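Local coordinates for protein aldehyde reductase YahK (Escherichia coli, PDB 1UUF) that reduces a wide range of aldehydes to the corresponding alcohols, strongly preferring NADPH to NADH, and binds two zinc ions per subunit, at residues G27-S30 and L35-M38; E83-V88 and E168-V173; G107-S112 and E157-R162; N345-R350 and Y358-D363. All blocks are in the same frame, centred on the assembly; numbering follows the deposited sequence.

Contact 1. Residues G27-S30 and L35-M38; sequences GAYS and LEPM
Leu35, just before the second strand of a small antiparallel beta hairpin, meets Gly27 on the other arm. Its CD2 branch lies over the backbone there, 3.5 Å from Gly27 C, and also reaches Ala28 CB; Leu35 CA adds a C-H...O contact to Gly27 O. Glu36 then forms a hydrogen-bonded pair with Gly27. Glu36 N gives to Gly27 O at 2.8 Å and Gly27 N to Glu36 O at 3.1 Å, both nearly straight (167° and 163°). The Glu36 carboxylate comes to the edge of the Tyr29 ring with the two planes about perpendicular, OE2 3.4 Å from Tyr29 CD1. A water 2.8 Å from Glu36 OE2 accepts the Tyr29 N-H and links the two. With an alanine in place of Glu36, that water would probably lose its carboxylate partner and the Tyr29 ring edge its neighbour. Pro37 contributes its carbonyl oxygen, bridged by a second water to Tyr29 OH. Met38 bends back at chi3 (73°) to bring its methyl over a face of the same ring, although CE is modelled too near Gly27 for its exact place to be trusted. As placed, Met38 CE is 3.9 Å from the Tyr29 ring centroid.

Contact 2. Residues E83-V88 and E168-V173; sequences EIVGRV and EQLAAV
Val85 and Leu170 join a strand of the GroES-like beta domain to the short helix 170-173, with no hydrogen bond between the two segments. The evidence for close packing is clearest along Val85. Its CB, directed at the helix, has Leu170 CD2 at 3.9 Å. One branch, CG1, lies anti to the carbonyl carbon (chi1 -64°) and extends to the next turn, where it touches Val173 CG1 at 4.3 Å. The other branch, CG2, stands 3.5 Å from Leu170 O, so the methyl meets an oxygen that already accepts Val173 N inside the helix. The side chains of Val85 and Leu170 run antiparallel alongside each other, without meeting end on.

Leu170 splits its methyls between two neighbours: while CD2 takes Val85, CD1 goes to one face of the Arg87 guanidinium, 3.8 Å from Arg87 NH2. Arg87 gets there because its chain is extended from CG to NE, carrying the flat group out to Leu170 CD1. Replacing this leucine by an alanine would probably open a gap beside Val85 and leave the guanidinium face without its methyl support. Leu103 of strand 103-106 also packs on Leu170, and Tyr56 and Leu177 pack on Val85. At the guanidinium, CD1 is almost evenly placed: its distances to Arg87 NH1 and CZ are 3.9 and 4.0 Å.

Contact 3. Residues G107-S112 and E157-R162; sequences GCIVDS and ERYVLR
One face of the Tyr159 ring lies against main chain, over the backbone of Val110 and Asp111. Those two residues form a classic beta bulge opposite Thr131, within the GroES-like domain of this zinc-containing dehydrogenase. Asp111 CA makes a CH-pi contact: it sits 3.6 Å from the Tyr159 ring centroid, only 14° off the ring normal, with Val110 C over the same face. The opposite face carries Arg158 CG, so the ring is sandwiched between a bulged strand and the aliphatic part of its own neighbour. Ile109 CG2 comes in obliquely at 3.6 Å from Tyr159 CD2.

The phenol end is held by Ser112. At chi1 66° Ser112 OG is flanked by both backbone N and C, which turns it to the Tyr159 hydroxyl, and a short hydrogen bond of 2.6 Å joins Ser112 OG to Tyr159 OH. Asp111 OD1 passes 3.4 Å from Tyr159 CE1; it accepts Ser112 N from above the carboxylate plane and has Lys114 as its salt-bridge partner. Ser112 also touches Cys119, a ligand of the four-cysteine zinc, so the Ser112-Tyr159 hydrogen bond lies next to that site, whose metal is structural in this family. Nearer the main chain of Tyr159, the two backbones are bridged by one water of three bonds. It accepts Gly107 N and donates to Ile109 O and to Tyr159 O, the last two at 2.7 Å from the water oxygen.

Contact 4. Residues N345-R350 and Y358-D363; sequences NEAYER and YRFVID
Segment 345-350 of helix 344-352 packs on the strand that holds Phe360, with the two backbones nearest at Ala347 and Phe360, 7.1 Å between their CA atoms. Helix and strand belong to one beta-alpha-beta unit, in which strand 336-339 runs parallel to 359-363 and helix 344-352 connects them. No hydrogen bond crosses between the two segments; the contact is made by side chains, and Phe360 is at its centre.

The phenyl group stands up from the strand into the helix, CG beside the backbone N (chi1 -76°), and is met in two different ways. Over one face lies Ala347 CB, 4.0 Å from the Phe360 ring centroid and 15° off the normal, a CH-pi contact. On the Ala347 side, Phe360 CE1 also approaches Ala347 O at 3.4 Å. Arg350, one turn on, bends at chi3 (54°) and lays its guanidinium across the ring edge, with the two planes 87° apart. Phe360 CZ lies over the centre of the guanidinium, 3.5 Å from Arg350 CZ.

The charge of Arg350 has mates outside this pairing: NH1 forms a salt bridge with Glu337 of the neighbouring strand and NE one with Asp355. Ile339 packs against Ala347 and Phe360 as well. Because Glu337 and Asp355 bind its N-H groups while a C-H edge of Phe360 meets its face, the ring edge probably backs the guanidinium while its charge is paired, and one phenyl face takes the Ala347 methyl.

Contacts 1 and 4 touch where Leu35 N lies 2.9 Å from Asn345 OD1, a probable hydrogen bond, tying the hairpin to the helix of 345-350. Contacts 2 and 4, whose centres are about 16 Å apart, are joined by a salt bridge of 2.8 Å from Arg359 NE to Glu83 OE1. Contacts 2, 3 and 4 reach one mixed sheet; atoms of contacts 2 and 3 come within about 5 Å without touching. Around the catalytic zinc, held by Cys60, His82 and Cys178, the side chains of Phe360, Val85 and Leu35 lie about 12, 13 and 14 Å from the metal. Contact 3 instead approaches the four-cysteine zinc, with the Ser112 side chain about 5 Å away.

Contact 1. Residues G27-S30 and L35-M38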
loop_
_atom_site.group_PDB
_atom_site.type_symbol
_atom_site.label_atom_id
_atom_site.label_comp_id
_atom_site.label_asym_id
_atom_site.label_seq_id
_atom_site.Cartn_x
_atom_site.Cartn_y
_atom_site.Cartn_z
ATOM N N GLY A 27 -23.962 29.576 -5.811
ATOM C CA GLY A 27 -22.776 29.124 -6.514
ATOM C C GLY A 27 -21.836 30.269 -6.828
ATOM O O GLY A 27 -22.085 31.409 -6.431
ATOM N N ALA A 28 -20.760 29.971 -7.547
ATOM C CA ALA A 28 -19.775 30.983 -7.908
ATOM C C ALA A 28 -19.641 31.127 -9.420
ATOM O O ALA A 28 -19.865 30.174 -10.164
ATOM C CB ALA A 28 -18.430 30.627 -7.304
ATOM N N TYR A 29 -19.273 32.323 -9.867
ATOM C CA TYR A 29 -19.090 32.581 -11.290
ATOM C C TYR A 29 -17.616 32.487 -11.687
ATOM O O TYR A 29 -17.294 32.272 -12.857
ATOM C CB TYR A 29 -19.652 33.956 -11.659
ATOM C CG TYR A 29 -21.163 34.029 -11.621
ATOM C CD1 TYR A 29 -21.827 34.716 -10.608
ATOM C CD2 TYR A 29 -21.932 33.409 -12.607
ATOM C CE1 TYR A 29 -23.220 34.787 -10.577
ATOM C CE2 TYR A 29 -23.322 33.472 -12.584
ATOM C CZ TYR A 29 -23.959 34.162 -11.571
ATOM O OH TYR A 29 -25.334 34.227 -11.555
ATOM N N SER A 30 -16.725 32.648 -10.711
ATOM C CA SER A 30 -15.286 32.553 -10.950
ATOM C C SER A 30 -14.601 32.088 -9.668
ATOM O O SER A 30 -15.207 32.084 -8.598
ATOM C CB SER A 30 -14.706 33.905 -11.384
ATOM O OG SER A 30 -14.319 34.690 -10.268
ATOM N N LEU A 35 -19.411 32.810 -3.125
ATOM C CA LEU A 35 -20.671 32.184 -3.498
ATOM C C LEU A 35 -21.792 33.203 -3.358
ATOM O O LEU A 35 -21.825 33.978 -2.400
ATOM C CB LEU A 35 -20.955 30.978 -2.598
ATOM C CG LEU A 35 -19.982 29.800 -2.685
ATOM C CD1 LEU A 35 -20.294 28.797 -1.578
ATOM C CD2 LEU A 35 -20.090 29.144 -4.050
ATOM N N GLU A 36 -22.712 33.198 -4.316
ATOM C CA GLU A 36 -23.833 34.127 -4.304
ATOM C C GLU A 36 -25.089 33.471 -4.859
ATOM O O GLU A 36 -25.022 32.424 -5.504
ATOM C CB GLU A 36 -23.495 35.368 -5.136
ATOM C CG GLU A 36 -23.089 35.046 -6.567
ATOM C CD GLU A 36 -22.761 36.283 -7.380
ATOM O OE1 GLU A 36 -23.689 37.063 -7.683
ATOM O OE2 GLU A 36 -21.574 36.476 -7.713
ATOM N N PRO A 37 -26.258 34.078 -4.608
ATOM C CA PRO A 37 -27.524 33.533 -5.097
ATOM C C PRO A 37 -27.585 33.492 -6.622
ATOM O O PRO A 37 -27.109 34.405 -7.300
ATOM C CB PRO A 37 -28.560 34.493 -4.516
ATOM C CG PRO A 37 -27.912 34.967 -3.257
ATOM C CD PRO A 37 -26.497 35.216 -3.703
ATOM N N MET A 38 -28.163 32.421 -7.154
ATOM C CA MET A 38 -28.314 32.268 -8.594
ATOM C C MET A 38 -29.399 31.250 -8.899
ATOM O O MET A 38 -29.620 30.312 -8.132
ATOM C CB MET A 38 -26.993 31.836 -9.246
ATOM C CG MET A 38 -26.383 30.556 -8.698
ATOM S SD MET A 38 -24.970 29.992 -9.681
ATOM C CE MET A 38 -23.715 31.180 -9.223
HETATM O O HOH W 1 -19.835 34.330 -7.745
HETATM O O HOH W 2 -27.082 35.470 -9.930
#

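Contact 2. Residues E83-V88 and E168-V173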
loop_
_atom_site.group_PDB
_atom_site.type_symbol
_atom_site.label_atom_id
_atom_site.label_comp_id
_atom_site.label_asym_id
_atom_site.label_seq_id
_atom_site.Cartn_x
_atom_site.Cartn_y
_atom_site.Cartn_z
ATOM N N GLU A 83 -23.552 16.289 -0.228
ATOM C CA GLU A 83 -23.889 15.576 1.001
ATOM C C GLU A 83 -25.345 16.004 1.147
ATOM O O GLU A 83 -25.720 16.750 2.051
ATOM C CB GLU A 83 -23.038 16.064 2.179
ATOM C CG GLU A 83 -21.546 15.778 2.006
ATOM C CD GLU A 83 -20.748 15.962 3.287
ATOM O OE1 GLU A 83 -21.096 16.857 4.085
ATOM O OE2 GLU A 83 -19.761 15.220 3.485
ATOM N N ILE A 84 -26.148 15.514 0.207
ATOM C CA ILE A 84 -27.564 15.848 0.068
ATOM C C ILE A 84 -28.603 14.897 0.655
ATOM O O ILE A 84 -28.537 13.688 0.451
ATOM C CB ILE A 84 -27.895 15.998 -1.442
ATOM C CG1 ILE A 84 -26.983 17.054 -2.069
ATOM C CG2 ILE A 84 -29.361 16.372 -1.642
ATOM C CD1 ILE A 84 -26.930 16.987 -3.591
ATOM N N VAL A 85 -29.577 15.463 1.366
ATOM C CA VAL A 85 -30.685 14.683 1.909
ATOM C C VAL A 85 -31.959 15.476 1.658
ATOM O O VAL A 85 -31.954 16.706 1.700
ATOM C CB VAL A 85 -30.544 14.397 3.423
ATOM C CG1 VAL A 85 -29.318 13.540 3.668
ATOM C CG2 VAL A 85 -30.479 15.697 4.209
ATOM N N GLY A 86 -33.046 14.774 1.372
ATOM C CA GLY A 86 -34.298 15.458 1.111
ATOM C C GLY A 86 -35.453 14.491 0.982
ATOM O O GLY A 86 -35.370 13.353 1.441
ATOM N N ARG A 87 -36.525 14.940 0.340
ATOM C CA ARG A 87 -37.710 14.112 0.160
ATOM C C ARG A 87 -38.069 13.975 -1.315
ATOM O O ARG A 87 -37.964 14.933 -2.078
ATOM C CB ARG A 87 -38.886 14.720 0.927
ATOM C CG ARG A 87 -38.652 14.823 2.431
ATOM C CD ARG A 87 -39.828 15.486 3.141
ATOM N NE ARG A 87 -39.658 15.501 4.593
ATOM C CZ ARG A 87 -38.717 16.188 5.236
ATOM N NH1 ARG A 87 -38.645 16.134 6.560
ATOM N NH2 ARG A 87 -37.851 16.933 4.559
ATOM N N VAL A 88 -38.490 12.780 -1.710
ATOM C CA VAL A 88 -38.867 12.535 -3.097
ATOM C C VAL A 88 -40.154 13.286 -3.418
ATOM O O VAL A 88 -41.147 13.170 -2.698
ATOM C CB VAL A 88 -39.077 11.031 -3.362
ATOM C CG1 VAL A 88 -39.529 10.809 -4.805
ATOM C CG2 VAL A 88 -37.780 10.275 -3.094
ATOM N N GLU A 168 -36.450 13.655 12.082
ATOM C CA GLU A 168 -35.892 14.713 12.916
ATOM C C GLU A 168 -34.368 14.763 12.845
ATOM O O GLU A 168 -33.756 15.764 13.213
ATOM C CB GLU A 168 -36.328 14.536 14.373
ATOM C CG GLU A 168 -35.803 13.277 15.041
ATOM C CD GLU A 168 -36.210 13.178 16.501
ATOM O OE1 GLU A 168 -37.429 13.155 16.780
ATOM O OE2 GLU A 168 -35.312 13.127 17.370
ATOM N N GLN A 169 -33.760 13.684 12.367
ATOM C CA GLN A 169 -32.305 13.622 12.264
ATOM C C GLN A 169 -31.761 13.830 10.856
ATOM O O GLN A 169 -30.566 13.667 10.629
ATOM C CB GLN A 169 -31.801 12.281 12.792
ATOM C CG GLN A 169 -31.655 12.223 14.298
ATOM C CD GLN A 169 -31.094 10.898 14.767
ATOM O OE1 GLN A 169 -30.523 10.803 15.853
ATOM N NE2 GLN A 169 -31.263 9.863 13.955
ATOM N N LEU A 170 -32.629 14.195 9.918
ATOM C CA LEU A 170 -32.210 14.392 8.531
ATOM C C LEU A 170 -30.966 15.244 8.322
ATOM O O LEU A 170 -30.062 14.851 7.586
ATOM C CB LEU A 170 -33.350 14.991 7.705
ATOM C CG LEU A 170 -34.147 14.017 6.842
ATOM C CD1 LEU A 170 -35.050 14.820 5.915
ATOM C CD2 LEU A 170 -33.209 13.136 6.024
ATOM N N ALA A 171 -30.923 16.415 8.952
ATOM C CA ALA A 171 -29.783 17.313 8.796
ATOM C C ALA A 171 -28.471 16.672 9.228
ATOM O O ALA A 171 -27.441 16.840 8.567
ATOM C CB ALA A 171 -30.010 18.589 9.586
ATOM N N ALA A 172 -28.511 15.943 10.340
ATOM C CA ALA A 172 -27.315 15.292 10.868
ATOM C C ALA A 172 -26.896 14.087 10.033
ATOM O O ALA A 172 -25.765 13.610 10.142
ATOM C CB ALA A 172 -27.547 14.876 12.318
ATOM N N VAL A 173 -27.811 13.592 9.202
ATOM C CA VAL A 173 -27.520 12.457 8.331
ATOM C C VAL A 173 -26.782 12.920 7.068
ATOM O O VAL A 173 -25.991 12.178 6.484
ATOM C CB VAL A 173 -28.833 11.745 7.910
ATOM C CG1 VAL A 173 -28.559 10.727 6.813
ATOM C CG2 VAL A 173 -29.459 11.069 9.119
#

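Contact 3. Residues G107-S112 and E157-R162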
loop_
_atom_site.group_PDB
_atom_site.type_symbol
_atom_site.label_atom_id
_atom_site.label_comp_id
_atom_site.label_asym_id
_atom_site.label_seq_id
_atom_site.Cartn_x
_atom_site.Cartn_y
_atom_site.Cartn_z
ATOM N N GLY A 107 -25.055 11.372 -2.827
ATOM C CA GLY A 107 -23.675 11.648 -2.466
ATOM C C GLY A 107 -22.904 12.344 -3.573
ATOM O O GLY A 107 -23.419 13.259 -4.225
ATOM N N CYS A 108 -21.671 11.898 -3.799
ATOM C CA CYS A 108 -20.799 12.493 -4.812
ATOM C C CYS A 108 -21.031 12.001 -6.233
ATOM O O CYS A 108 -20.508 12.589 -7.180
ATOM C CB CYS A 108 -19.335 12.228 -4.460
ATOM S SG CYS A 108 -18.813 12.896 -2.884
ATOM N N ILE A 109 -21.814 10.935 -6.375
ATOM C CA ILE A 109 -22.088 10.326 -7.679
ATOM C C ILE A 109 -23.536 10.455 -8.129
ATOM O O ILE A 109 -24.451 10.147 -7.362
ATOM C CB ILE A 109 -21.800 8.810 -7.649
ATOM C CG1 ILE A 109 -20.427 8.544 -7.031
ATOM C CG2 ILE A 109 -21.897 8.233 -9.057
ATOM C CD1 ILE A 109 -20.174 7.079 -6.747
ATOM N N VAL A 110 -23.749 10.904 -9.367
ATOM C CA VAL A 110 -25.108 10.991 -9.900
ATOM C C VAL A 110 -25.280 10.086 -11.122
ATOM O O VAL A 110 -26.397 9.879 -11.591
ATOM C CB VAL A 110 -25.529 12.442 -10.262
ATOM C CG1 VAL A 110 -25.738 13.253 -8.978
ATOM C CG2 VAL A 110 -24.484 13.096 -11.149
ATOM N N ASP A 111 -24.174 9.539 -11.629
ATOM C CA ASP A 111 -24.234 8.619 -12.766
ATOM C C ASP A 111 -22.879 7.956 -13.015
ATOM O O ASP A 111 -21.852 8.403 -12.505
ATOM C CB ASP A 111 -24.689 9.354 -14.037
ATOM C CG ASP A 111 -25.495 8.460 -14.981
ATOM O OD1 ASP A 111 -25.575 7.237 -14.733
ATOM O OD2 ASP A 111 -26.049 8.982 -15.975
ATOM N N SER A 112 -22.888 6.862 -13.768
ATOM C CA SER A 112 -21.661 6.155 -14.124
ATOM C C SER A 112 -21.950 5.363 -15.400
ATOM O O SER A 112 -23.099 5.306 -15.844
ATOM C CB SER A 112 -21.193 5.234 -12.989
ATOM O OG SER A 112 -22.098 4.174 -12.747
ATOM N N GLU A 157 -32.396 6.813 -10.276
ATOM C CA GLU A 157 -32.594 6.074 -9.027
ATOM C C GLU A 157 -31.464 5.149 -8.589
ATOM O O GLU A 157 -31.365 4.829 -7.405
ATOM C CB GLU A 157 -33.906 5.277 -9.052
ATOM C CG GLU A 157 -33.913 4.065 -9.961
ATOM C CD GLU A 157 -35.023 3.087 -9.601
ATOM O OE1 GLU A 157 -35.321 2.197 -10.423
ATOM O OE2 GLU A 157 -35.590 3.202 -8.493
ATOM N N ARG A 158 -30.611 4.720 -9.512
ATOM C CA ARG A 158 -29.513 3.837 -9.123
ATOM C C ARG A 158 -28.553 4.544 -8.172
ATOM O O ARG A 158 -27.867 3.902 -7.370
ATOM C CB ARG A 158 -28.734 3.349 -10.353
ATOM C CG ARG A 158 -27.426 2.622 -10.004
ATOM C CD ARG A 158 -26.809 1.934 -11.213
ATOM N NE ARG A 158 -25.542 1.278 -10.889
ATOM C CZ ARG A 158 -24.938 0.391 -11.674
ATOM N NH1 ARG A 158 -25.487 0.048 -12.834
ATOM N NH2 ARG A 158 -23.789 -0.159 -11.302
ATOM N N TYR A 159 -28.520 5.870 -8.244
ATOM C CA TYR A 159 -27.608 6.638 -7.410
ATOM C C TYR A 159 -28.263 7.383 -6.258
ATOM O O TYR A 159 -27.630 8.213 -5.607
ATOM C CB TYR A 159 -26.817 7.597 -8.301
ATOM C CG TYR A 159 -26.217 6.877 -9.486
ATOM C CD1 TYR A 159 -26.958 6.673 -10.654
ATOM C CD2 TYR A 159 -24.946 6.312 -9.407
ATOM C CE1 TYR A 159 -26.445 5.914 -11.706
ATOM C CE2 TYR A 159 -24.427 5.553 -10.451
ATOM C CZ TYR A 159 -25.180 5.358 -11.595
ATOM O OH TYR A 159 -24.673 4.590 -12.617
ATOM N N VAL A 160 -29.531 7.082 -6.005
ATOM C CA VAL A 160 -30.256 7.715 -4.909
ATOM C C VAL A 160 -30.310 6.706 -3.769
ATOM O O VAL A 160 -30.601 5.532 -3.995
ATOM C CB VAL A 160 -31.691 8.093 -5.329
ATOM C CG1 VAL A 160 -32.456 8.664 -4.135
ATOM C CG2 VAL A 160 -31.643 9.120 -6.457
ATOM N N LEU A 161 -30.025 7.170 -2.557
ATOM C CA LEU A 161 -30.016 6.313 -1.370
ATOM C C LEU A 161 -31.257 6.519 -0.517
ATOM O O LEU A 161 -31.842 7.594 -0.520
ATOM C CB LEU A 161 -28.784 6.617 -0.511
ATOM C CG LEU A 161 -27.375 6.368 -1.060
ATOM C CD1 LEU A 161 -27.248 4.920 -1.495
ATOM C CD2 LEU A 161 -27.085 7.308 -2.222
ATOM N N ARG A 162 -31.646 5.485 0.227
ATOM C CA ARG A 162 -32.813 5.573 1.098
ATOM C C ARG A 162 -32.364 5.855 2.531
ATOM O O ARG A 162 -31.492 5.161 3.057
ATOM C CB ARG A 162 -33.597 4.255 1.062
ATOM C CG ARG A 162 -34.899 4.262 1.865
ATOM C CD ARG A 162 -35.912 5.234 1.265
ATOM N NE ARG A 162 -37.197 5.205 1.959
ATOM C CZ ARG A 162 -38.068 4.201 1.886
ATOM N NH1 ARG A 162 -37.799 3.134 1.145
ATOM N NH2 ARG A 162 -39.209 4.262 2.562
HETATM O O HOH W 3 -25.296 9.354 -4.955
#

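Contact 4. Residues N345-R350 and Y358-D363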
loop_
_atom_site.group_PDB
_atom_site.type_symbol
_atom_site.label_atom_id
_atom_site.label_comp_id
_atom_site.label_asym_id
_atom_site.label_seq_id
_atom_site.Cartn_x
_atom_site.Cartn_y
_atom_site.Cartn_z
ATOM N N ASN A 345 -19.872 31.140 2.611
ATOM C CA ASN A 345 -18.539 31.721 2.478
ATOM C C ASN A 345 -17.859 31.819 3.842
ATOM O O ASN A 345 -16.676 31.507 3.977
ATOM C CB ASN A 345 -18.620 33.109 1.837
ATOM C CG ASN A 345 -19.104 33.057 0.406
ATOM O OD1 ASN A 345 -18.476 32.432 -0.455
ATOM N ND2 ASN A 345 -20.227 33.709 0.139
ATOM N N GLU A 346 -18.615 32.247 4.850
ATOM C CA GLU A 346 -18.084 32.368 6.204
ATOM C C GLU A 346 -17.773 30.977 6.745
ATOM O O GLU A 346 -16.822 30.791 7.502
ATOM C CB GLU A 346 -19.094 33.064 7.124
ATOM C CG GLU A 346 -19.451 34.491 6.722
ATOM C CD GLU A 346 -20.622 34.560 5.755
ATOM O OE1 GLU A 346 -20.535 33.972 4.656
ATOM O OE2 GLU A 346 -21.634 35.205 6.100
ATOM N N ALA A 347 -18.585 30.003 6.350
ATOM C CA ALA A 347 -18.395 28.624 6.779
ATOM C C ALA A 347 -17.058 28.101 6.261
ATOM O O ALA A 347 -16.311 27.456 6.992
ATOM C CB ALA A 347 -19.537 27.756 6.266
ATOM N N TYR A 348 -16.750 28.385 5.000
ATOM C CA TYR A 348 -15.489 27.933 4.426
ATOM C C TYR A 348 -14.317 28.445 5.253
ATOM O O TYR A 348 -13.404 27.690 5.585
ATOM C CB TYR A 348 -15.328 28.418 2.981
ATOM C CG TYR A 348 -16.221 27.739 1.962
ATOM C CD1 TYR A 348 -16.716 26.453 2.177
ATOM C CD2 TYR A 348 -16.527 28.367 0.755
ATOM C CE1 TYR A 348 -17.497 25.809 1.209
ATOM C CE2 TYR A 348 -17.301 27.735 -0.217
ATOM C CZ TYR A 348 -17.783 26.457 0.017
ATOM O OH TYR A 348 -18.545 25.833 -0.945
ATOM N N GLU A 349 -14.353 29.732 5.585
ATOM C CA GLU A 349 -13.288 30.352 6.368
ATOM C C GLU A 349 -13.049 29.589 7.666
ATOM O O GLU A 349 -11.909 29.287 8.018
ATOM C CB GLU A 349 -13.643 31.807 6.679
ATOM C CG GLU A 349 -14.035 32.630 5.457
ATOM C CD GLU A 349 -12.921 32.740 4.428
ATOM O OE1 GLU A 349 -13.174 33.299 3.341
ATOM O OE2 GLU A 349 -11.795 32.273 4.705
ATOM N N ARG A 350 -14.130 29.271 8.372
ATOM C CA ARG A 350 -14.024 28.541 9.629
ATOM C C ARG A 350 -13.510 27.119 9.415
ATOM O O ARG A 350 -12.739 26.602 10.221
ATOM C CB ARG A 350 -15.383 28.516 10.334
ATOM C CG ARG A 350 -15.830 29.882 10.845
ATOM C CD ARG A 350 -17.190 29.816 11.522
ATOM N NE ARG A 350 -17.222 28.815 12.585
ATOM C CZ ARG A 350 -18.328 28.425 13.209
ATOM N NH1 ARG A 350 -19.500 28.956 12.881
ATOM N NH2 ARG A 350 -18.266 27.488 14.147
ATOM N N TYR A 358 -18.810 19.096 13.900
ATOM C CA TYR A 358 -17.592 19.014 13.099
ATOM C C TYR A 358 -17.907 19.155 11.623
ATOM O O TYR A 358 -17.030 18.985 10.774
ATOM C CB TYR A 358 -16.900 17.671 13.321
ATOM C CG TYR A 358 -16.324 17.530 14.699
ATOM C CD1 TYR A 358 -17.118 17.143 15.773
ATOM C CD2 TYR A 358 -14.994 17.859 14.942
ATOM C CE1 TYR A 358 -16.601 17.094 17.064
ATOM C CE2 TYR A 358 -14.467 17.815 16.223
ATOM C CZ TYR A 358 -15.274 17.434 17.278
ATOM O OH TYR A 358 -14.755 17.406 18.548
ATOM N N ARG A 359 -19.159 19.471 11.325
ATOM C CA ARG A 359 -19.593 19.598 9.946
ATOM C C ARG A 359 -20.671 20.656 9.805
ATOM O O ARG A 359 -21.630 20.681 10.576
ATOM C CB ARG A 359 -20.150 18.252 9.468
ATOM C CG ARG A 359 -19.362 17.573 8.355
ATOM C CD ARG A 359 -19.567 18.278 7.025
ATOM N NE ARG A 359 -19.037 17.507 5.900
ATOM C CZ ARG A 359 -17.743 17.327 5.652
ATOM N NH1 ARG A 359 -16.828 17.861 6.449
ATOM N NH2 ARG A 359 -17.364 16.614 4.600
ATOM N N PHE A 360 -20.509 21.543 8.830
ATOM C CA PHE A 360 -21.525 22.551 8.585
ATOM C C PHE A 360 -22.574 21.908 7.691
ATOM O O PHE A 360 -22.241 21.132 6.796
ATOM C CB PHE A 360 -20.947 23.771 7.860
ATOM C CG PHE A 360 -20.135 24.676 8.736
ATOM C CD1 PHE A 360 -18.759 24.777 8.568
ATOM C CD2 PHE A 360 -20.747 25.436 9.725
ATOM C CE1 PHE A 360 -18.000 25.623 9.372
ATOM C CE2 PHE A 360 -20.000 26.287 10.536
ATOM C CZ PHE A 360 -18.623 26.380 10.361
ATOM N N VAL A 361 -23.841 22.216 7.944
ATOM C CA VAL A 361 -24.929 21.698 7.128
ATOM C C VAL A 361 -25.866 22.849 6.798
ATOM O O VAL A 361 -26.355 23.545 7.687
ATOM C CB VAL A 361 -25.715 20.579 7.841
ATOM C CG1 VAL A 361 -26.937 20.181 7.016
ATOM C CG2 VAL A 361 -24.820 19.367 8.022
ATOM N N ILE A 362 -26.095 23.047 5.506
ATOM C CA ILE A 362 -26.967 24.110 5.026
ATOM C C ILE A 362 -28.444 23.751 5.164
ATOM O O ILE A 362 -28.860 22.637 4.847
ATOM C CB ILE A 362 -26.690 24.409 3.537
ATOM C CG1 ILE A 362 -25.240 24.854 3.360
ATOM C CG2 ILE A 362 -27.661 25.466 3.023
ATOM C CD1 ILE A 362 -24.726 24.679 1.945
ATOM N N ASP A 363 -29.226 24.708 5.652
ATOM C CA ASP A 363 -30.668 24.542 5.793
ATOM C C ASP A 363 -31.154 25.084 4.453
ATOM O O ASP A 363 -31.326 26.292 4.301
ATOM C CB ASP A 363 -31.186 25.429 6.927
ATOM C CG ASP A 363 -32.649 25.192 7.237
ATOM O OD1 ASP A 363 -33.385 24.690 6.361
ATOM O OD2 ASP A 363 -33.071 25.525 8.362
#